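Long-range contacts in uncharacterized protein (Staphylococcus aureus subsp. aureus Mu50, PDB 4EBG), which is of unknown function but is probably secreted and belongs to a family with a cystatin-like fold in the NTF2 clan: residues His39-Gly44 against Lys82-His87; Val46-Ile51 against Met60-Tyr65. All blocks are in the same frame, centred on the assembly; numbering follows the deposited sequence. Where two conformers were deposited one is given.

Contact 1 of 2, residues His39-Gly44 against Lys82-His87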
ATOM      1  N   HIS B  39       4.511 -11.963 -18.135  1.00  8.65           N
ATOM      2  CA  HIS B  39       4.040 -13.137 -18.831  1.00  9.30           C
ATOM      3  C   HIS B  39       2.527 -13.109 -18.936  1.00  8.23           C
ATOM      4  O   HIS B  39       1.840 -12.771 -17.962  1.00 10.37           O
ATOM      5  CB  HIS B  39       4.453 -14.429 -18.138  1.00 11.71           C
ATOM      6  CG  HIS B  39       5.926 -14.698 -18.198  1.00 13.02           C
ATOM      7  ND1 HIS B  39       6.819 -14.130 -17.328  1.00 14.02           N
ATOM      8  CD2 HIS B  39       6.661 -15.467 -19.047  1.00 15.18           C
ATOM      9  CE1 HIS B  39       8.043 -14.542 -17.624  1.00 15.21           C
ATOM     10  NE2 HIS B  39       7.972 -15.383 -18.637  1.00 16.70           N
ATOM     11  N   VAL B  40       1.979 -13.454 -20.099  1.00  9.12           N
ATOM     12  CA  VAL B  40       0.549 -13.544 -20.332  1.00  9.71           C
ATOM     13  C   VAL B  40       0.162 -15.004 -20.528  1.00  9.15           C
ATOM     14  O   VAL B  40       0.871 -15.763 -21.228  1.00 10.33           O
ATOM     15  CB  VAL B  40       0.118 -12.724 -21.572  1.00 10.11           C
ATOM     16  CG1 VAL B  40      -1.366 -12.860 -21.859  1.00 12.46           C
ATOM     17  CG2 VAL B  40       0.553 -11.278 -21.429  1.00 11.93           C
ATOM     18  N   TYR B  41      -0.974 -15.389 -19.933  1.00  9.57           N
ATOM     19  CA  TYR B  41      -1.502 -16.730 -19.987  1.00  9.65           C
ATOM     20  C   TYR B  41      -2.946 -16.695 -20.401  1.00 11.66           C
ATOM     21  O   TYR B  41      -3.638 -15.697 -20.254  1.00 13.19           O
ATOM     22  CB  TYR B  41      -1.360 -17.444 -18.636  1.00 11.40           C
ATOM     23  CG  TYR B  41       0.039 -17.466 -18.150  1.00 10.22           C
ATOM     24  CD1 TYR B  41       0.900 -18.505 -18.534  1.00 10.47           C
ATOM     25  CD2 TYR B  41       0.570 -16.445 -17.346  1.00 10.76           C
ATOM     26  CE1 TYR B  41       2.271 -18.525 -18.124  1.00 11.28           C
ATOM     27  CE2 TYR B  41       1.890 -16.494 -16.953  1.00 11.00           C
ATOM     28  CZ  TYR B  41       2.751 -17.497 -17.370  1.00  9.90           C
ATOM     29  OH  TYR B  41       4.068 -17.470 -16.979  1.00 12.15           O
ATOM     30  N   LYS B  42      -3.408 -17.867 -20.805  1.00 12.53           N
ATOM     31  CA  LYS B  42      -4.826 -18.116 -21.108  1.00 14.27           C
ATOM     32  C   LYS B  42      -5.391 -17.039 -22.014  1.00 15.27           C
ATOM     33  O   LYS B  42      -6.466 -16.509 -21.811  1.00 18.30           O
ATOM     34  CB  LYS B  42      -5.619 -18.392 -19.807  1.00 17.37           C
ATOM     35  CG  LYS B  42      -5.239 -19.794 -19.200  1.00 17.30           C
ATOM     36  CD  LYS B  42      -6.085 -20.247 -18.054  1.00 18.04           C
ATOM     37  CE  LYS B  42      -5.523 -21.472 -17.376  1.00 19.02           C
ATOM     38  NZ  LYS B  42      -6.462 -21.974 -16.306  1.00 20.70           N
ATOM     39  N   ASP B  43      -4.579 -16.725 -23.036  1.00 15.66           N
ATOM     40  CA  ASP B  43      -4.880 -15.771 -24.098  1.00 17.77           C
ATOM     41  C   ASP B  43      -5.336 -14.434 -23.564  1.00 16.69           C
ATOM     42  O   ASP B  43      -6.181 -13.770 -24.156  1.00 20.69           O
ATOM     43  CB  ASP B  43      -5.870 -16.360 -25.114  1.00 20.40           C
ATOM     44  CG  ASP B  43      -5.838 -15.648 -26.476  1.00 21.93           C
ATOM     45  OD1 ASP B  43      -4.859 -14.957 -26.890  1.00 21.43           O
ATOM     46  OD2 ASP B  43      -6.826 -15.806 -27.189  1.00 28.03           O
ATOM     47  N   GLY B  44      -4.689 -14.005 -22.481  1.00 16.68           N
ATOM     48  CA  GLY B  44      -4.910 -12.698 -21.918  1.00 18.15           C
ATOM     49  C   GLY B  44      -5.719 -12.669 -20.634  1.00 17.76           C
ATOM     50  O   GLY B  44      -5.866 -11.599 -20.066  1.00 24.18           O
ATOM     51  N   LYS B  82       3.861 -20.378  -8.787  1.00 13.36           N
ATOM     52  CA  LYS B  82       3.292 -21.620  -9.177  1.00 13.48           C
ATOM     53  C   LYS B  82       2.603 -21.478 -10.538  1.00 11.39           C
ATOM     54  O   LYS B  82       2.659 -22.372 -11.387  1.00 12.17           O
ATOM     55  CB  LYS B  82       2.299 -22.099  -8.133  1.00 14.65           C
ATOM     56  CG  LYS B  82       1.626 -23.390  -8.481  1.00 16.76           C
ATOM     57  CD  LYS B  82       0.591 -23.819  -7.451  1.00 20.75           C
ATOM     58  CE  LYS B  82      -0.064 -25.152  -7.844  1.00 28.52           C
ATOM     59  NZ  LYS B  82       0.909 -26.231  -8.299  1.00 36.21           N
ATOM     60  N   TYR B  83       1.925 -20.358 -10.745  1.00 11.38           N
ATOM     61  CA  TYR B  83       1.176 -20.190 -11.972  1.00 11.09           C
ATOM     62  C   TYR B  83       2.132 -20.251 -13.153  1.00 11.03           C
ATOM     63  O   TYR B  83       1.843 -20.851 -14.198  1.00 11.67           O
ATOM     64  CB  TYR B  83       0.381 -18.869 -11.967  1.00 10.59           C
ATOM     65  CG  TYR B  83      -0.742 -18.894 -12.946  1.00 10.23           C
ATOM     66  CD1 TYR B  83      -0.546 -18.590 -14.296  1.00 10.90           C
ATOM     67  CD2 TYR B  83      -2.000 -19.277 -12.538  1.00 11.71           C
ATOM     68  CE1 TYR B  83      -1.580 -18.674 -15.210  1.00 11.35           C
ATOM     69  CE2 TYR B  83      -3.068 -19.331 -13.471  1.00 10.59           C
ATOM     70  CZ  TYR B  83      -2.848 -19.063 -14.804  1.00 11.01           C
ATOM     71  OH  TYR B  83      -3.833 -19.149 -15.742  1.00 12.49           O
HETATM   72  N   MSE B  84       3.255 -19.549 -13.047  1.00 10.81           N
HETATM   73  CA  MSE B  84       4.216 -19.528 -14.177  1.00 10.95           C
HETATM   74  C   MSE B  84       4.816 -20.898 -14.440  1.00 11.49           C
HETATM   75  O   MSE B  84       5.086 -21.276 -15.553  1.00 12.70           O
HETATM   76  CB  MSE B  84       5.323 -18.521 -13.909  1.00 10.45           C
HETATM   77  CG  MSE B  84       4.862 -17.075 -13.844  1.00 10.46           C
HETATM   78 SE   MSE B  84       6.312 -15.820 -13.595  0.75 13.50          SE
HETATM   79  CE  MSE B  84       6.686 -16.204 -11.847  1.00 19.43           C
ATOM     80  N   LYS B  85       5.038 -21.635 -13.380  1.00 11.07           N
ATOM     81  CA  LYS B  85       5.585 -23.000 -13.463  1.00 11.93           C
ATOM     82  C   LYS B  85       4.680 -23.940 -14.226  1.00 11.76           C
ATOM     83  O   LYS B  85       5.099 -24.818 -14.963  1.00 11.97           O
ATOM     84  CB  LYS B  85       5.853 -23.517 -12.013  1.00 12.61           C
ATOM     85  CG  LYS B  85       6.279 -24.963 -11.986  1.00 13.96           C
ATOM     86  CD  LYS B  85       6.660 -25.387 -10.587  1.00 16.07           C
ATOM     87  CE  LYS B  85       5.554 -25.356  -9.589  1.00 16.03           C
ATOM     88  NZ  LYS B  85       4.523 -26.403  -9.807  1.00 20.33           N
ATOM     89  N   ASP B  86       3.403 -23.753 -13.954  1.00 11.31           N
ATOM     90  CA  ASP B  86       2.373 -24.720 -14.322  1.00 12.01           C
ATOM     91  C   ASP B  86       1.723 -24.463 -15.653  1.00 12.16           C
ATOM     92  O   ASP B  86       0.967 -25.318 -16.114  1.00 14.80           O
ATOM     93  CB  ASP B  86       1.292 -24.781 -13.247  1.00 13.09           C
ATOM     94  CG  ASP B  86       1.731 -25.460 -11.996  1.00 17.87           C
ATOM     95  OD1 ASP B  86       2.886 -25.940 -11.924  1.00 20.66           O
ATOM     96  OD2 ASP B  86       0.908 -25.498 -11.042  1.00 20.88           O
ATOM     97  N   HIS B  87       1.974 -23.301 -16.287  1.00 12.08           N
ATOM     98  CA  HIS B  87       1.269 -22.930 -17.531  1.00 12.12           C
ATOM     99  C   HIS B  87       2.251 -22.463 -18.600  1.00 11.39           C
ATOM    100  O   HIS B  87       3.293 -21.898 -18.258  1.00 12.56           O
ATOM    101  CB  HIS B  87       0.266 -21.801 -17.258  1.00 11.47           C
ATOM    102  CG  HIS B  87      -0.802 -22.133 -16.256  1.00 11.73           C
ATOM    103  ND1 HIS B  87      -0.610 -21.975 -14.908  1.00 12.32           N
ATOM    104  CD2 HIS B  87      -2.038 -22.645 -16.400  1.00 14.11           C
ATOM    105  CE1 HIS B  87      -1.686 -22.367 -14.265  1.00 13.32           C
ATOM    106  NE2 HIS B  87      -2.568 -22.760 -15.148  1.00 15.16           N
TER
HETATM  107  O   HOH W   1       5.436 -19.601 -17.729  1.00 14.79           O
HETATM  108  O   HOH W   2      -6.345 -19.685 -14.710  1.00 17.70           O
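H39 and Y41 of the strand end 39-41 face M84, Y83 and H87 on the helix 82-86 and just past its end; the two axes come within 10.2 Å at 68°, with the CA atoms of Y41 and H87 7.2 Å apart. Y41 meets Y83, M84 and H87 at once. The ring of Y83 turns its edge to one face of the Y41 ring in a T-shaped pair, planes at 73°, with Y83 CE1 3.6 Å from Y41 CG. Y83 CG stands anti to its backbone N (chi1 -159°), and the phenol beyond it runs past the Y41 ring in the opposite direction. At the edge of the Y41 ring lies the carbonyl O of H87, while H87 CB packs on Y41 CD1. The phenol oxygen of Y41 rests on M84 CG at 3.3 Å, and a water 2.6 Å from Y41 OH donates to M84 O, so the hydroxyl is tied to the helix backbone through solvent. The selenium of M84, a selenomethionine, reaches the H39 ring obliquely; H39 NE2 itself bonds to E92. The H87 ring lies over the Y83 ring, its ND1 giving a hydrogen bond of 2.8 Å to Y83 O within the carbonyl plane, which fixes its rotation. K42, extended beyond CG, lays CD and CE against Y83 OH, and a second water joins K42 NZ to that hydroxyl, 2.8 Å from each. In the next strand, V46 touches Y83 and V48 touches M84. This is the packing of a short helix on one face of an antiparallel sheet, here at the turn leaving strand 37-41, within a cystatin-like domain.

Contact 2 of 2, residues Val46-Ile51 against Met60-Tyr65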
ATOM      1  N   VAL B  46      -5.020 -14.091 -17.702  1.00 13.66           N
ATOM      2  CA  VAL B  46      -4.131 -13.958 -16.520  1.00 12.03           C
ATOM      3  C   VAL B  46      -2.793 -13.356 -16.963  1.00 11.42           C
ATOM      4  O   VAL B  46      -2.184 -13.818 -17.933  1.00 13.26           O
ATOM      5  CB  VAL B  46      -3.884 -15.337 -15.788  1.00 12.59           C
ATOM      6  CG1 VAL B  46      -2.881 -15.207 -14.635  1.00 13.77           C
ATOM      7  CG2 VAL B  46      -5.255 -15.926 -15.363  1.00 18.14           C
ATOM      8  N   ILE B  47      -2.333 -12.322 -16.271  1.00 11.41           N
ATOM      9  CA  ILE B  47      -1.063 -11.697 -16.529  1.00  9.93           C
ATOM     10  C   ILE B  47      -0.278 -11.666 -15.232  1.00  9.68           C
ATOM     11  O   ILE B  47      -0.781 -11.230 -14.218  1.00 11.05           O
ATOM     12  CB  ILE B  47      -1.270 -10.270 -17.122  1.00 10.89           C
ATOM     13  CG1 ILE B  47      -2.100 -10.357 -18.410  1.00 11.61           C
ATOM     14  CG2 ILE B  47       0.064  -9.574 -17.350  1.00 11.92           C
ATOM     15  CD1 ILE B  47      -2.352  -8.969 -19.086  1.00 14.40           C
ATOM     16  N   VAL B  48       0.964 -12.163 -15.256  1.00  8.85           N
ATOM     17  CA  VAL B  48       1.843 -12.222 -14.106  1.00  8.64           C
ATOM     18  C   VAL B  48       2.986 -11.294 -14.370  1.00  9.02           C
ATOM     19  O   VAL B  48       3.652 -11.390 -15.410  1.00  9.94           O
ATOM     20  CB  VAL B  48       2.322 -13.662 -13.828  1.00  9.25           C
ATOM     21  CG1 VAL B  48       3.254 -13.621 -12.615  1.00 12.25           C
ATOM     22  CG2 VAL B  48       1.193 -14.627 -13.579  1.00 12.15           C
ATOM     23  N   ILE B  49       3.254 -10.390 -13.414  1.00  9.04           N
ATOM     24  CA  ILE B  49       4.351  -9.481 -13.488  1.00  8.52           C
ATOM     25  C   ILE B  49       5.294  -9.692 -12.330  1.00  8.83           C
ATOM     26  O   ILE B  49       4.874 -10.029 -11.242  1.00 10.84           O
ATOM     27  CB  ILE B  49       3.924  -7.994 -13.614  1.00  9.34           C
ATOM     28  CG1 ILE B  49       3.206  -7.525 -12.361  1.00 11.40           C
ATOM     29  CG2 ILE B  49       3.097  -7.818 -14.902  1.00 10.67           C
ATOM     30  CD1 ILE B  49       2.857  -6.007 -12.407  1.00 12.23           C
ATOM     31  N   GLY B  50       6.568  -9.448 -12.579  1.00  9.46           N
ATOM     32  CA  GLY B  50       7.608  -9.453 -11.583  1.00  9.11           C
ATOM     33  C   GLY B  50       8.263  -8.078 -11.613  1.00  8.90           C
ATOM     34  O   GLY B  50       8.773  -7.655 -12.634  1.00  9.97           O
ATOM     35  N   ILE B  51       8.306  -7.411 -10.452  1.00 10.06           N
ATOM     36  CA  ILE B  51       8.684  -6.030 -10.411  1.00  9.06           C
ATOM     37  C   ILE B  51       9.610  -5.756  -9.235  1.00  9.38           C
ATOM     38  O   ILE B  51       9.630  -6.486  -8.244  1.00 10.62           O
ATOM     39  CB  ILE B  51       7.424  -5.113 -10.294  1.00  9.97           C
ATOM     40  CG1 ILE B  51       6.719  -5.254  -8.953  1.00 10.98           C
ATOM     41  CG2 ILE B  51       6.484  -5.306 -11.455  1.00 11.32           C
ATOM     42  CD1 ILE B  51       5.713  -4.224  -8.619  1.00 16.09           C
HETATM   43  N   MSE B  60      12.993  -9.156  -7.189  1.00 15.13           N
HETATM   44  CA  MSE B  60      11.736  -9.137  -7.956  0.50 14.48           C
HETATM   45  C   MSE B  60      10.633  -9.745  -7.095  1.00 13.31           C
HETATM   46  O   MSE B  60      10.803 -10.820  -6.532  1.00 16.24           O
HETATM   47  CB  MSE B  60      11.807  -9.968  -9.256  0.50 14.37           C
HETATM   48  CG  MSE B  60      12.645  -9.442 -10.434  0.50 15.82           C
HETATM   49 SE   MSE B  60      12.041  -7.755 -11.186  0.38  9.62          SE
HETATM   50  CE  MSE B  60      13.114  -6.549 -10.076  0.50 15.78           C
ATOM     51  N   TYR B  61       9.484  -9.087  -7.098  1.00 10.29           N
ATOM     52  CA  TYR B  61       8.281  -9.553  -6.436  1.00 10.11           C
ATOM     53  C   TYR B  61       7.217  -9.756  -7.498  1.00  9.15           C
ATOM     54  O   TYR B  61       7.015  -8.886  -8.350  1.00  9.77           O
ATOM     55  CB  TYR B  61       7.821  -8.551  -5.384  1.00 11.84           C
ATOM     56  CG  TYR B  61       8.781  -8.456  -4.247  1.00 11.47           C
ATOM     57  CD1 TYR B  61       9.958  -7.716  -4.328  1.00 13.36           C
ATOM     58  CD2 TYR B  61       8.516  -9.106  -3.079  1.00 16.04           C
ATOM     59  CE1 TYR B  61      10.854  -7.630  -3.288  1.00 15.39           C
ATOM     60  CE2 TYR B  61       9.416  -9.012  -1.993  1.00 18.38           C
ATOM     61  CZ  TYR B  61      10.576  -8.269  -2.140  1.00 16.42           C
ATOM     62  OH  TYR B  61      11.463  -8.158  -1.095  1.00 23.00           O
ATOM     63  N   TYR B  62       6.508 -10.896  -7.445  1.00  9.79           N
ATOM     64  CA  TYR B  62       5.567 -11.282  -8.482  1.00 10.07           C
ATOM     65  C   TYR B  62       4.126 -11.103  -8.013  1.00  9.52           C
ATOM     66  O   TYR B  62       3.796 -11.349  -6.832  1.00 11.92           O
ATOM     67  CB  TYR B  62       5.851 -12.720  -8.920  1.00 11.30           C
ATOM     68  CG  TYR B  62       7.105 -12.799  -9.794  1.00 10.08           C
ATOM     69  CD1 TYR B  62       8.359 -12.871  -9.242  1.00 11.78           C
ATOM     70  CD2 TYR B  62       6.997 -12.807 -11.178  1.00  9.52           C
ATOM     71  CE1 TYR B  62       9.499 -12.929 -10.054  1.00 12.01           C
ATOM     72  CE2 TYR B  62       8.089 -12.883 -11.980  1.00 11.81           C
ATOM     73  CZ  TYR B  62       9.358 -12.933 -11.408  1.00 11.13           C
ATOM     74  OH  TYR B  62      10.470 -12.952 -12.251  1.00 14.20           O
ATOM     75  N   PHE B  63       3.262 -10.761  -8.947  1.00  9.68           N
ATOM     76  CA  PHE B  63       1.848 -10.536  -8.739  1.00 10.14           C
ATOM     77  C   PHE B  63       1.063 -11.052  -9.928  1.00  9.80           C
ATOM     78  O   PHE B  63       1.497 -10.882 -11.078  1.00 11.14           O
ATOM     79  CB  PHE B  63       1.543  -9.048  -8.603  1.00 11.73           C
ATOM     80  CG  PHE B  63       2.247  -8.406  -7.452  1.00 11.38           C
ATOM     81  CD1 PHE B  63       1.773  -8.552  -6.133  1.00 14.62           C
ATOM     82  CD2 PHE B  63       3.395  -7.683  -7.664  1.00 11.52           C
ATOM     83  CE1 PHE B  63       2.444  -7.987  -5.083  1.00 16.22           C
ATOM     84  CE2 PHE B  63       4.063  -7.144  -6.613  1.00 12.96           C
ATOM     85  CZ  PHE B  63       3.564  -7.239  -5.327  1.00 13.79           C
ATOM     86  N   ALA B  64      -0.030 -11.757  -9.652  1.00  9.63           N
ATOM     87  CA  ALA B  64      -0.920 -12.218 -10.678  1.00  9.96           C
ATOM     88  C   ALA B  64      -2.140 -11.318 -10.796  1.00 10.07           C
ATOM     89  O   ALA B  64      -2.766 -10.979  -9.780  1.00 12.31           O
ATOM     90  CB  ALA B  64      -1.374 -13.664 -10.403  1.00 12.13           C
ATOM     91  N   TYR B  65      -2.495 -10.957 -12.024  1.00 11.48           N
ATOM     92  CA  TYR B  65      -3.673 -10.179 -12.324  1.00 11.60           C
ATOM     93  C   TYR B  65      -4.590 -11.002 -13.202  1.00 11.60           C
ATOM     94  O   TYR B  65      -4.134 -11.779 -14.074  1.00 12.27           O
ATOM     95  CB  TYR B  65      -3.298  -8.879 -13.087  1.00 11.24           C
ATOM     96  CG  TYR B  65      -2.645  -7.836 -12.238  1.00 12.25           C
ATOM     97  CD1 TYR B  65      -1.350  -7.953 -11.826  1.00 12.23           C
ATOM     98  CD2 TYR B  65      -3.337  -6.723 -11.851  1.00 12.50           C
ATOM     99  CE1 TYR B  65      -0.766  -6.997 -11.027  1.00 11.24           C
ATOM    100  CE2 TYR B  65      -2.750  -5.740 -11.062  1.00 12.82           C
ATOM    101  CZ  TYR B  65      -1.489  -5.879 -10.663  1.00 12.32           C
ATOM    102  OH  TYR B  65      -0.950  -4.881  -9.872  1.00 16.01           O
TER
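I51 O takes a hydrogen bond from Y61 N at 2.8 Å and also meets M60 CA in a CA-H...O contact, so two neighbouring residues of 60-65 grip one carbonyl. I49 O is held the same way, by F63 N and by Y62 CA, the latter at 3.1 Å. Together with the reciprocal bonds from I51 N and I49 N, and the pair between I47 and Y65, this gives three antiparallel hydrogen-bonded pairs; V48 with A64 and G50 with Y62 are the non-hydrogen-bonded pairs between them. On the face that carries V48, Y62 and A64, the ring of Y62 lies across the glycine: G50 CA sits 3.6 Å from the ring centroid, 20° off its normal, a CH-pi contact displaced toward the rim. With no side chain on G50, Y62 CD2 comes to 3.4 Å from G50 CA. V48 CG1 approaches the edge of the same ring at CD2. On the other face, the I51 side chain crosses F63 at about a right angle, CD1 3.9 Å from F63 CE2, and I49 CD1 reaches Y65 CE1; I51 CG1, set between the backbone N and the carbonyl carbon (chi1 68°), also meets F63 CE2, at 4.0 Å. Y62 OH bonds to N37 and Y65 OH to Q13. Helix 3-23 packs on I49 and Y65, helix 80-86 on V46, V48 and Y62 across the sheet, strand 37-41 flanks 46-52, and K22 of the second subunit packs on F63.

In the fold
Contact 2 pairs the two strands of a buried hairpin in the middle of the sheet, its centre about 3 Å from the centre of the chain, whereas contact 1 lies nearer the surface, its centre about 12 Å out. They meet because strands 37-41 and 46-52 are neighbours: Y41 N and V46 O, and H39 O and V48 N, make probable hydrogen bonds, and M84 CE packs on Y62 CD2. Helix 80-86 touches both, from the face that carries V48 and Y62. The chemistry follows the place: direct backbone bonds and aliphatic-aromatic packing join the strands of contact 2, while aromatic edges, selenium and two bridging waters join segment 39-44 to segment 82-87.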